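Local coordinates for RhCC (Rhodococcus jostii, PDB 4U5R), which probably acts as a cofactor-independent oxygenase of the tautomerase superfamily and can bind magnesium, at residues Glu4-Glu9 / Lys44-Glu49; Asn10-Asp15 / Pro92-Arg97; Pro35-Val40 / Lys133-Ile138; Ile64-Ile69 / Trp101-Ala106. The protein carries 1 engineered substitution. All blocks are in the same frame, centred on the assembly; numbering follows the deposited sequence.

Contact 1: residues Glu4-Glu9 / Lys44-Glu49; sequences EIFTPE and KDMPKE
Four backbone hydrogen bonds tie residues 4-9 to residues 44-49, three of them firm. Lys44 N gives its hydrogen to Ile5 O at 2.8 Å, in the carbonyl plane, while Thr7 N comes to Lys44 O from above that carbonyl's plane. Met46 N then meets Thr7 O at 2.7 Å, almost along the C=O axis. Past the strand end, Glu9 N adds a weak bond to Met46 O.

Charge pairing closes the other end. The extended Lys44 chain runs beside the Phe6 ring, pointing the same way, and delivers NZ to the anti lone pair of Glu4 OE2, a very short salt bridge of 2.4 Å. Glu4 OE1 is taken up by a bound TRS molecule, probably from the crystallisation liquor, so both carboxylate oxygens are engaged.

Apolar contact centres on Phe6. Lys44 CD approaches Phe6 CE1 obliquely at 3.3 Å. Met46, bent at chi2 (-65°) and chi3 (-67°), swings SD to the ring edge, 4.0 Å from Phe6 CD1, a Met-aromatic contact.

On the opposite face, Thr7 OG1 bonds to Pro8 O at 2.9 Å; Asp45 OD1 is near this hydroxyl but badly angled for a bond, and Asp45 OD2 accepts from Asn10 N.

Such parallel pairing of neighbouring strands, 2-8 and 40-46, with helix 14-32 between them in sequence, makes a beta-alpha-beta unit, the building block that tautomerase-superfamily subunits use.

Contact 2: residues Asn10-Asp15 / Pro92-Arg97; sequences NAFTPD and PFIKER
Phe12 carries most of this meeting between the loop leading into helix 14-32 and the turn before strand 100-107. From CB, with CG anti to the carbonyl carbon (chi1 -64°), the side chain reaches across with the edge of its ring leading. Phe12 CD1 comes first, 3.7 Å from Arg97 NH1, which lies near the ring plane; guanidinium and ring planes are 74° apart, and this is not a cation-pi pair over the face. Phe12 CE1 advances further, to 3.5 Å from Phe93 O, again in the plane of the ring, and also touches Phe93 CB at 4.0 Å. At the tip, Phe12 CZ rests against Ile94 CG1 at 4.1 Å, the two side chains crossing at about a right angle. Phe12 also packs on Lys17 and Leu20 of helix 14-32.

A single water makes the polar link beside the ring: it donates to Ala11 O at 2.7 Å and accepts from Arg97 NH1 at 3.2 Å. The same NH1 forms a salt bridge with Asp16, in the first turn of the helix that Thr13 caps through its OG1.

No direct hydrogen bond joins the two segments. Phe93 O is buried here without a polar partner in the model, and the weakly positive C-H rim of Phe12 may be what eases that burial, leaving a largely apolar contact with one water-bridged polar margin.

Contact 3: residues Pro35-Val40 / Lys133-Ile138; sequences PRFYVV and KENRPI
A 3-10 turn at 36-38, in the helix-to-strand connection of the beta-alpha-beta unit 2-8, 14-32, 40-46, packs here against the chain just past helix 126-134. The helix ends at Glu134, and Asn135, with a positive phi of 54°, is the first residue to leave helical geometry.

Apolar packing rests on Phe37. Its CG occupies the crowded position between backbone N and carbonyl carbon (chi1 69°), which sends the ring into the bend of residues 135-137. Pro137 CD lies over one ring face, 3.8 Å from the centroid of Phe37 and offset toward the rim, in a CH-pi contact. Phe37 CE2 also comes within 3.3 Å of Arg136 N, approaching obliquely. Val53 of the third subunit also packs on Phe37, and so brings the contact to the trimer interface.

Water-mediated bonds join Arg36 to Asn135. One water accepts from both Arg36 NE and Asn135 ND2, at 3.3 Å from each. A second accepts from Arg36 N. The guanidinium has its main partner away from this contact, in a salt bridge from NH1 to Glu22, and NH1 also bonds to Gly54 O of the third subunit.

Salt bridges also form within residues 133-136: Glu134 OE2 with Lys133 NZ and Glu134 OE1 with Arg136 NH1.

The direct polar link is slight, and Asn135 OD1 supplies it: this oxygen accepts a weak, bent bond (133°) from Phe37 N at 3.2 Å while lying in the plane of the Phe37 ring, equally 3.2 Å from CD2.

Contact 4: residues Ile64-Ile69 / Trp101-Ala106; sequences IRLDHI and WEIHIA. Engineered in segment 101-106: Ala106 (natural residue Asp).
Asp67 OD2 is gripped twice, by Arg65 NE and His104 NE2 of the third subunit, while Asp67 OD1 accepts a hydrogen bond of 2.8 Å from Arg65 NH1 of its own strand, part of a salt bridge, and a weak second one from Arg65 NH2. NH1 meets OD1 from above the carboxylate plane. Arg65 and His104 reach Asp67 of the second subunit, so the same ionic set recurs round the trimer. His104 ND1 is bonded to Arg63 NH1, consistent with a proton on NE2.

Five backbone hydrogen bonds hold the parallel strands in register. The shortest, His68 N to Ala106 O at 2.8 Å, runs nearly along the C=O axis; His104 N to Ile64 O, at 3.2 Å, is the longest.

On the face of Arg65 and Asp67, the extended Arg65 chain crosses His104 with CG over the imidazole face, 3.5 Å from His104 CE1. Ala106, engineered in place of the natural aspartate, sets its CB 3.6 Å from Asp67 OD1 and 3.7 Å from Arg65 NH2. No magnesium is bound to this chain.

The other face, with Ile64, Leu66, Ile103 and Ile105, is apolar, Leu66 CD2 packing on Ile103 CD1 at 3.6 Å. Beside it Ile105 CG2 sits over the His68 ring in a CH-pi contact, and His68 NE2 is hydrogen-bonded to Tyr28 OH. Met82 and Met83 of helix 76-90 cover Ile105.

Parallel strands joined through that helix form the second beta-alpha-beta unit of a tautomerase-superfamily subunit, one face of which carries position 106, a magnesium ligand in the natural protein.

Contacts 1 and 4 lie in one four-stranded mixed sheet, ordered 40-46, 2-8, 61-68, 100-107. Each pairs the strands of one beta-alpha-beta unit; they come in series along the chain, their centres about 16 Å apart, and a backbone hydrogen bond between Glu4 and Arg65 joins the units through the two central strands. Contact 2, centred about 12 Å from contact 1 and about 18 Å from contact 4, fastens the loop entering helix 14-32 to the turn before strand 100-107, so linking the units. Contact 3 lies further off, about 27 Å from contact 1 between centres, and its loop encloses contact 4; it sets the chain just past helix 126-134 against the loop before strand 40-46, beside the third subunit.

Contact 1: residues Glu4-Glu9 / Lys44-Glu49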
# COMPACT_ATOMS: atom_id res chain seq x y z
N GLU B 4 -6.54 5.96 -0.81
CA GLU B 4 -7.15 5.08 -1.79
C GLU B 4 -8.56 4.76 -1.37
O GLU B 4 -8.76 4.30 -0.26
CB GLU B 4 -6.37 3.79 -1.91
CG GLU B 4 -5.03 3.89 -2.56
CD GLU B 4 -4.30 2.57 -2.47
OE1 GLU B 4 -4.03 2.12 -1.34
OE2 GLU B 4 -4.06 1.95 -3.53
N ILE B 5 -9.53 4.98 -2.25
CA ILE B 5 -10.90 4.62 -1.96
C ILE B 5 -11.41 3.64 -3.01
O ILE B 5 -11.57 4.00 -4.17
CB ILE B 5 -11.79 5.88 -1.86
CG1 ILE B 5 -11.22 6.81 -0.78
CG2 ILE B 5 -13.24 5.50 -1.55
CD1 ILE B 5 -11.99 8.09 -0.56
N PHE B 6 -11.59 2.40 -2.59
CA PHE B 6 -12.06 1.32 -3.45
C PHE B 6 -13.56 1.19 -3.33
O PHE B 6 -14.06 0.89 -2.25
CB PHE B 6 -11.40 0.00 -3.06
CG PHE B 6 -9.91 -0.01 -3.20
CD1 PHE B 6 -9.32 -0.40 -4.40
CD2 PHE B 6 -9.09 0.31 -2.13
CE1 PHE B 6 -7.95 -0.45 -4.53
CE2 PHE B 6 -7.71 0.27 -2.25
CZ PHE B 6 -7.14 -0.10 -3.45
N THR B 7 -14.29 1.43 -4.42
CA THR B 7 -15.76 1.45 -4.40
C THR B 7 -16.40 0.47 -5.39
O THR B 7 -15.77 0.12 -6.39
CB THR B 7 -16.32 2.84 -4.77
OG1 THR B 7 -16.13 3.07 -6.17
CG2 THR B 7 -15.64 3.94 -3.97
N PRO B 8 -17.65 0.07 -5.14
CA PRO B 8 -18.42 -0.56 -6.21
C PRO B 8 -18.37 0.32 -7.44
O PRO B 8 -18.39 1.55 -7.28
CB PRO B 8 -19.84 -0.63 -5.65
CG PRO B 8 -19.66 -0.67 -4.18
CD PRO B 8 -18.43 0.16 -3.88
N GLU B 9 -18.28 -0.28 -8.62
CA GLU B 9 -18.26 0.47 -9.87
C GLU B 9 -19.38 1.51 -9.90
O GLU B 9 -20.51 1.20 -9.55
CB GLU B 9 -18.42 -0.45 -11.07
CG GLU B 9 -17.14 -0.82 -11.77
CD GLU B 9 -17.40 -1.39 -13.14
OE1 GLU B 9 -18.20 -2.35 -13.24
OE2 GLU B 9 -16.85 -0.87 -14.13
N LYS B 44 -10.92 4.16 -6.94
CA LYS B 44 -10.71 2.94 -7.70
C LYS B 44 -12.02 2.17 -7.77
O LYS B 44 -12.47 1.58 -6.78
CB LYS B 44 -9.57 2.13 -7.06
CG LYS B 44 -8.21 2.86 -7.10
CD LYS B 44 -7.15 2.22 -6.22
CE LYS B 44 -5.80 2.86 -6.40
NZ LYS B 44 -4.74 2.00 -5.81
N ASP B 45 -12.66 2.22 -8.94
CA ASP B 45 -13.88 1.49 -9.19
C ASP B 45 -13.59 -0.01 -9.29
O ASP B 45 -12.73 -0.43 -10.07
CB ASP B 45 -14.56 1.99 -10.47
CG ASP B 45 -15.60 3.07 -10.19
OD1 ASP B 45 -15.78 3.45 -9.02
OD2 ASP B 45 -16.23 3.54 -11.16
N MET B 46 -14.28 -0.79 -8.47
CA MET B 46 -14.13 -2.24 -8.49
C MET B 46 -15.34 -2.90 -9.13
O MET B 46 -16.46 -2.73 -8.65
CB MET B 46 -13.94 -2.80 -7.08
CG MET B 46 -12.74 -2.21 -6.36
SD MET B 46 -11.16 -2.64 -7.13
CE MET B 46 -11.05 -4.41 -6.85
N PRO B 47 -15.12 -3.64 -10.22
CA PRO B 47 -16.20 -4.41 -10.84
C PRO B 47 -16.83 -5.42 -9.88
O PRO B 47 -16.18 -5.82 -8.91
CB PRO B 47 -15.50 -5.14 -11.99
CG PRO B 47 -14.32 -4.30 -12.32
CD PRO B 47 -13.88 -3.69 -11.01
N LYS B 48 -18.08 -5.80 -10.13
CA LYS B 48 -18.70 -6.88 -9.37
C LYS B 48 -17.81 -8.13 -9.37
O LYS B 48 -17.06 -8.37 -10.32
CB LYS B 48 -20.09 -7.21 -9.93
CG LYS B 48 -21.13 -6.11 -9.71
CD LYS B 48 -22.54 -6.64 -9.95
CE LYS B 48 -23.58 -5.54 -9.82
NZ LYS B 48 -23.53 -4.60 -10.97
N GLU B 49 -17.89 -8.89 -8.28
CA GLU B 49 -17.10 -10.11 -8.08
C GLU B 49 -15.59 -9.84 -8.12
O GLU B 49 -14.82 -10.65 -8.62
CB GLU B 49 -17.47 -11.17 -9.13
CG GLU B 49 -18.96 -11.36 -9.33
CD GLU B 49 -19.70 -11.63 -8.03
OE1 GLU B 49 -19.41 -12.65 -7.38
OE2 GLU B 49 -20.58 -10.81 -7.66

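Contact 2: residues Asn10-Asp15 / Pro92-Arg97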
# COMPACT_ATOMS: atom_id res chain seq x y z
N ASN B 10 -19.03 2.73 -10.29
CA ASN B 10 -19.99 3.80 -10.53
C ASN B 10 -20.74 4.28 -9.27
O ASN B 10 -21.75 4.98 -9.37
CB ASN B 10 -20.99 3.37 -11.62
CG ASN B 10 -20.31 2.83 -12.87
OD1 ASN B 10 -20.63 1.74 -13.35
ND2 ASN B 10 -19.34 3.57 -13.39
N ALA B 11 -20.22 3.96 -8.09
CA ALA B 11 -20.83 4.42 -6.85
C ALA B 11 -20.87 5.95 -6.76
O ALA B 11 -21.86 6.52 -6.29
CB ALA B 11 -20.07 3.86 -5.63
N PHE B 12 -19.78 6.59 -7.20
CA PHE B 12 -19.65 8.04 -7.10
C PHE B 12 -19.61 8.74 -8.46
O PHE B 12 -18.91 8.30 -9.38
CB PHE B 12 -18.38 8.41 -6.34
CG PHE B 12 -18.38 7.97 -4.90
CD1 PHE B 12 -19.54 7.97 -4.15
CD2 PHE B 12 -17.19 7.58 -4.30
CE1 PHE B 12 -19.52 7.57 -2.83
CE2 PHE B 12 -17.17 7.18 -2.97
CZ PHE B 12 -18.33 7.17 -2.24
N THR B 13 -20.33 9.85 -8.55
CA THR B 13 -20.26 10.73 -9.71
C THR B 13 -19.00 11.57 -9.65
O THR B 13 -18.37 11.65 -8.60
CB THR B 13 -21.48 11.68 -9.78
OG1 THR B 13 -21.45 12.55 -8.65
CG2 THR B 13 -22.79 10.89 -9.81
N PRO B 14 -18.62 12.21 -10.77
CA PRO B 14 -17.48 13.13 -10.68
C PRO B 14 -17.69 14.22 -9.62
O PRO B 14 -16.75 14.56 -8.88
CB PRO B 14 -17.40 13.72 -12.09
CG PRO B 14 -17.97 12.66 -12.96
CD PRO B 14 -19.06 12.01 -12.16
N ASP B 15 -18.91 14.75 -9.53
CA ASP B 15 -19.23 15.73 -8.50
C ASP B 15 -19.08 15.14 -7.09
O ASP B 15 -18.54 15.81 -6.22
CB ASP B 15 -20.65 16.27 -8.70
CG ASP B 15 -20.74 17.22 -9.89
OD1 ASP B 15 -19.68 17.67 -10.38
OD2 ASP B 15 -21.87 17.52 -10.33
N PRO B 92 -21.39 11.10 4.98
CA PRO B 92 -22.44 11.47 4.02
C PRO B 92 -22.41 10.71 2.70
O PRO B 92 -23.47 10.54 2.07
CB PRO B 92 -22.18 12.96 3.79
CG PRO B 92 -21.55 13.41 5.07
CD PRO B 92 -20.62 12.28 5.41
N PHE B 93 -21.23 10.23 2.30
CA PHE B 93 -21.06 9.54 1.01
C PHE B 93 -21.08 8.02 1.12
O PHE B 93 -21.33 7.33 0.13
CB PHE B 93 -19.75 9.98 0.36
CG PHE B 93 -19.63 11.47 0.16
CD1 PHE B 93 -20.07 12.06 -1.02
CD2 PHE B 93 -19.05 12.26 1.14
CE1 PHE B 93 -19.96 13.44 -1.20
CE2 PHE B 93 -18.95 13.63 0.96
CZ PHE B 93 -19.39 14.22 -0.21
N ILE B 94 -20.79 7.50 2.30
CA ILE B 94 -20.59 6.07 2.47
C ILE B 94 -21.59 5.49 3.48
O ILE B 94 -22.57 4.85 3.07
CB ILE B 94 -19.12 5.78 2.85
CG1 ILE B 94 -18.22 6.27 1.71
CG2 ILE B 94 -18.90 4.30 3.07
CD1 ILE B 94 -16.75 6.32 2.05
N LYS B 95 -21.40 5.72 4.78
CA LYS B 95 -22.36 5.23 5.78
C LYS B 95 -23.80 5.58 5.42
O LYS B 95 -24.67 4.70 5.40
CB LYS B 95 -22.03 5.78 7.17
CG LYS B 95 -23.03 5.37 8.26
CD LYS B 95 -22.63 5.94 9.63
CE LYS B 95 -23.52 5.42 10.75
NZ LYS B 95 -23.23 3.98 11.07
N GLU B 96 -24.04 6.85 5.09
CA GLU B 96 -25.41 7.34 4.91
C GLU B 96 -26.03 6.97 3.55
O GLU B 96 -27.21 7.25 3.31
CB GLU B 96 -25.45 8.86 5.13
CG GLU B 96 -25.15 9.23 6.58
CD GLU B 96 -25.00 10.73 6.81
OE1 GLU B 96 -25.45 11.52 5.96
OE2 GLU B 96 -24.41 11.12 7.84
N ARG B 97 -25.26 6.32 2.69
CA ARG B 97 -25.79 5.77 1.45
C ARG B 97 -25.93 4.25 1.55
O ARG B 97 -26.21 3.58 0.55
CB ARG B 97 -24.90 6.14 0.26
CG ARG B 97 -24.88 7.64 -0.02
CD ARG B 97 -24.27 7.93 -1.37
NE ARG B 97 -24.14 9.37 -1.61
CZ ARG B 97 -23.55 9.90 -2.67
NH1 ARG B 97 -23.05 9.11 -3.62
NH2 ARG B 97 -23.47 11.22 -2.80
O HOH W 1 -23.58 6.03 -4.23

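Contact 3: residues Pro35-Val40 / Lys133-Ile138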
# COMPACT_ATOMS: atom_id res chain seq x y z
N PRO B 35 -0.51 22.25 2.84
CA PRO B 35 -0.82 22.65 1.47
C PRO B 35 -1.88 21.71 0.90
O PRO B 35 -1.78 20.50 1.10
CB PRO B 35 0.52 22.50 0.74
CG PRO B 35 1.55 22.60 1.83
CD PRO B 35 0.93 22.01 3.06
N ARG B 36 -2.89 22.27 0.24
CA ARG B 36 -4.01 21.46 -0.22
C ARG B 36 -3.52 20.36 -1.15
O ARG B 36 -4.00 19.22 -1.07
CB ARG B 36 -5.05 22.32 -0.92
CG ARG B 36 -5.70 23.36 -0.02
CD ARG B 36 -6.63 24.23 -0.85
NE ARG B 36 -7.61 23.38 -1.50
CZ ARG B 36 -8.75 23.01 -0.94
NH1 ARG B 36 -9.59 22.22 -1.59
NH2 ARG B 36 -9.05 23.44 0.28
N PHE B 37 -2.55 20.67 -2.01
CA PHE B 37 -2.13 19.71 -3.02
C PHE B 37 -1.37 18.50 -2.46
O PHE B 37 -1.17 17.54 -3.20
CB PHE B 37 -1.29 20.38 -4.11
CG PHE B 37 0.06 20.84 -3.65
CD1 PHE B 37 1.16 20.01 -3.71
CD2 PHE B 37 0.23 22.14 -3.18
CE1 PHE B 37 2.40 20.45 -3.28
CE2 PHE B 37 1.47 22.58 -2.76
CZ PHE B 37 2.56 21.73 -2.82
N TYR B 38 -0.94 18.54 -1.19
CA TYR B 38 -0.42 17.35 -0.50
C TYR B 38 -1.46 16.23 -0.45
O TYR B 38 -1.10 15.05 -0.42
CB TYR B 38 0.03 17.63 0.94
CG TYR B 38 1.36 18.33 1.13
CD1 TYR B 38 2.07 18.83 0.05
CD2 TYR B 38 1.89 18.48 2.40
CE1 TYR B 38 3.28 19.48 0.24
CE2 TYR B 38 3.10 19.11 2.60
CZ TYR B 38 3.78 19.62 1.51
OH TYR B 38 4.97 20.26 1.72
N VAL B 39 -2.73 16.60 -0.41
CA VAL B 39 -3.80 15.61 -0.22
C VAL B 39 -4.23 14.98 -1.55
O VAL B 39 -4.89 15.62 -2.37
CB VAL B 39 -5.02 16.23 0.49
CG1 VAL B 39 -5.98 15.15 0.95
CG2 VAL B 39 -4.58 17.05 1.69
N VAL B 40 -3.85 13.72 -1.72
CA VAL B 40 -4.14 12.98 -2.94
C VAL B 40 -5.17 11.89 -2.62
O VAL B 40 -5.01 11.11 -1.66
CB VAL B 40 -2.86 12.35 -3.54
CG1 VAL B 40 -3.20 11.44 -4.71
CG2 VAL B 40 -1.87 13.45 -3.96
N LYS B 133 0.01 28.67 0.67
CA LYS B 133 -0.59 29.89 0.14
C LYS B 133 -0.64 29.89 -1.39
O LYS B 133 -1.65 30.28 -2.00
CB LYS B 133 0.21 31.11 0.65
CG LYS B 133 -0.41 32.46 0.32
CD LYS B 133 0.47 33.60 0.82
CE LYS B 133 1.84 33.57 0.15
NZ LYS B 133 1.74 33.67 -1.34
N GLU B 134 0.44 29.44 -2.01
CA GLU B 134 0.52 29.38 -3.46
C GLU B 134 -0.22 28.18 -4.01
O GLU B 134 -0.63 28.16 -5.18
CB GLU B 134 1.98 29.34 -3.91
CG GLU B 134 2.74 30.60 -3.58
CD GLU B 134 2.34 31.75 -4.48
OE1 GLU B 134 1.75 31.49 -5.56
OE2 GLU B 134 2.61 32.91 -4.11
N ASN B 135 -0.37 27.18 -3.15
CA ASN B 135 -0.91 25.86 -3.50
C ASN B 135 -0.18 25.19 -4.66
O ASN B 135 -0.80 24.58 -5.53
CB ASN B 135 -2.41 25.95 -3.81
CG ASN B 135 -3.11 24.62 -3.64
OD1 ASN B 135 -2.59 23.71 -2.97
ND2 ASN B 135 -4.27 24.48 -4.26
N ARG B 136 1.14 25.29 -4.64
CA ARG B 136 1.97 24.57 -5.60
C ARG B 136 3.34 24.35 -4.98
O ARG B 136 3.76 25.10 -4.11
CB ARG B 136 2.07 25.34 -6.92
CG ARG B 136 2.63 26.74 -6.78
CD ARG B 136 2.56 27.51 -8.10
NE ARG B 136 1.19 27.57 -8.61
CZ ARG B 136 0.30 28.51 -8.30
NH1 ARG B 136 0.61 29.49 -7.46
NH2 ARG B 136 -0.92 28.46 -8.83
N PRO B 137 4.03 23.29 -5.40
CA PRO B 137 5.38 23.11 -4.86
C PRO B 137 6.38 24.07 -5.51
O PRO B 137 6.67 23.93 -6.70
CB PRO B 137 5.71 21.65 -5.17
CG PRO B 137 4.79 21.28 -6.28
CD PRO B 137 3.57 22.13 -6.18
N ILE B 138 6.88 25.02 -4.73
CA ILE B 138 7.80 26.04 -5.22
C ILE B 138 9.25 25.62 -5.00
O ILE B 138 9.65 25.34 -3.87
CB ILE B 138 7.59 27.40 -4.53
CG1 ILE B 138 6.12 27.84 -4.59
CG2 ILE B 138 8.52 28.45 -5.14
CD1 ILE B 138 5.69 28.38 -5.92
O HOH W 2 -3.14 25.19 0.05
O HOH W 3 -6.94 22.63 -4.61

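Contact 4: residues Ile64-Ile69 / Trp101-Ala106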
# COMPACT_ATOMS: atom_id res chain seq x y z
N ILE B 64 -11.17 1.73 2.34
CA ILE B 64 -10.32 2.93 2.33
C ILE B 64 -8.98 2.64 3.00
O ILE B 64 -8.93 2.02 4.07
CB ILE B 64 -10.98 4.12 3.07
CG1 ILE B 64 -12.41 4.39 2.56
CG2 ILE B 64 -10.06 5.35 3.00
CD1 ILE B 64 -13.48 3.88 3.55
N ARG B 65 -7.89 3.06 2.37
CA ARG B 65 -6.56 2.90 2.97
C ARG B 65 -5.77 4.17 2.74
O ARG B 65 -5.82 4.71 1.66
CB ARG B 65 -5.82 1.70 2.37
CG ARG B 65 -4.45 1.48 2.98
CD ARG B 65 -3.54 0.62 2.10
NE ARG B 65 -2.32 0.32 2.85
CZ ARG B 65 -1.30 1.15 2.97
NH1 ARG B 65 -1.32 2.33 2.35
NH2 ARG B 65 -0.25 0.79 3.70
N LEU B 66 -5.03 4.64 3.72
CA LEU B 66 -4.26 5.85 3.49
C LEU B 66 -2.91 5.79 4.14
O LEU B 66 -2.77 5.16 5.17
CB LEU B 66 -5.06 7.06 3.97
CG LEU B 66 -5.60 7.13 5.41
CD1 LEU B 66 -5.44 8.52 6.02
CD2 LEU B 66 -7.05 6.68 5.45
N ASP B 67 -1.90 6.38 3.49
CA ASP B 67 -0.61 6.68 4.13
C ASP B 67 -0.55 8.11 4.61
O ASP B 67 -0.98 9.03 3.90
CB ASP B 67 0.57 6.47 3.17
CG ASP B 67 0.79 5.01 2.77
OD1 ASP B 67 0.51 4.09 3.56
OD2 ASP B 67 1.29 4.78 1.66
N HIS B 68 0.02 8.31 5.79
CA HIS B 68 0.40 9.64 6.25
C HIS B 68 1.91 9.74 6.13
O HIS B 68 2.62 8.89 6.65
CB HIS B 68 -0.03 9.86 7.69
CG HIS B 68 -1.46 10.29 7.83
ND1 HIS B 68 -2.01 10.62 9.05
CD2 HIS B 68 -2.44 10.48 6.91
CE1 HIS B 68 -3.27 10.99 8.88
NE2 HIS B 68 -3.55 10.91 7.59
N ILE B 69 2.36 10.80 5.46
CA ILE B 69 3.77 10.98 5.13
C ILE B 69 4.35 12.23 5.77
O ILE B 69 5.46 12.20 6.29
CB ILE B 69 3.97 11.08 3.62
CG1 ILE B 69 3.19 9.97 2.92
CG2 ILE B 69 5.46 11.03 3.27
CD1 ILE B 69 2.82 10.29 1.45
N TRP B 101 -18.19 -0.53 5.10
CA TRP B 101 -16.87 0.05 4.86
C TRP B 101 -15.87 -0.22 5.98
O TRP B 101 -16.23 -0.62 7.10
CB TRP B 101 -16.96 1.58 4.60
CG TRP B 101 -17.14 2.45 5.83
CD1 TRP B 101 -16.21 3.27 6.40
CD2 TRP B 101 -18.33 2.57 6.63
NE1 TRP B 101 -16.75 3.90 7.50
CE2 TRP B 101 -18.04 3.49 7.66
CE3 TRP B 101 -19.61 2.00 6.56
CZ2 TRP B 101 -18.99 3.83 8.64
CZ3 TRP B 101 -20.54 2.34 7.53
CH2 TRP B 101 -20.22 3.25 8.55
N GLU B 102 -14.61 -0.02 5.64
CA GLU B 102 -13.48 -0.24 6.54
C GLU B 102 -12.37 0.71 6.12
O GLU B 102 -12.18 0.96 4.93
CB GLU B 102 -13.00 -1.70 6.50
CG GLU B 102 -11.85 -1.99 7.46
CD GLU B 102 -11.39 -3.44 7.46
OE1 GLU B 102 -11.68 -4.18 6.50
OE2 GLU B 102 -10.70 -3.83 8.42
N ILE B 103 -11.63 1.23 7.09
CA ILE B 103 -10.56 2.19 6.84
C ILE B 103 -9.38 1.86 7.73
O ILE B 103 -9.56 1.46 8.89
CB ILE B 103 -10.99 3.65 7.15
CG1 ILE B 103 -9.88 4.64 6.76
CG2 ILE B 103 -11.36 3.81 8.63
CD1 ILE B 103 -10.38 6.10 6.67
N HIS B 104 -8.17 2.03 7.19
CA HIS B 104 -6.98 2.01 8.03
C HIS B 104 -5.88 2.92 7.50
O HIS B 104 -5.87 3.30 6.32
CB HIS B 104 -6.47 0.57 8.26
CG HIS B 104 -5.76 -0.05 7.09
ND1 HIS B 104 -6.41 -0.55 5.99
CD2 HIS B 104 -4.44 -0.33 6.91
CE1 HIS B 104 -5.53 -1.07 5.15
NE2 HIS B 104 -4.33 -0.95 5.68
N ILE B 105 -4.99 3.31 8.40
CA ILE B 105 -3.90 4.24 8.12
C ILE B 105 -2.53 3.63 8.43
O ILE B 105 -2.35 2.91 9.41
CB ILE B 105 -4.00 5.54 8.94
CG1 ILE B 105 -5.44 6.04 9.00
CG2 ILE B 105 -3.03 6.59 8.39
CD1 ILE B 105 -5.58 7.43 9.62
N ALA B 106 -1.56 3.94 7.58
CA ALA B 106 -0.17 3.62 7.85
C ALA B 106 0.63 4.92 7.85
O ALA B 106 0.25 5.88 7.19
CB ALA B 106 0.36 2.65 6.81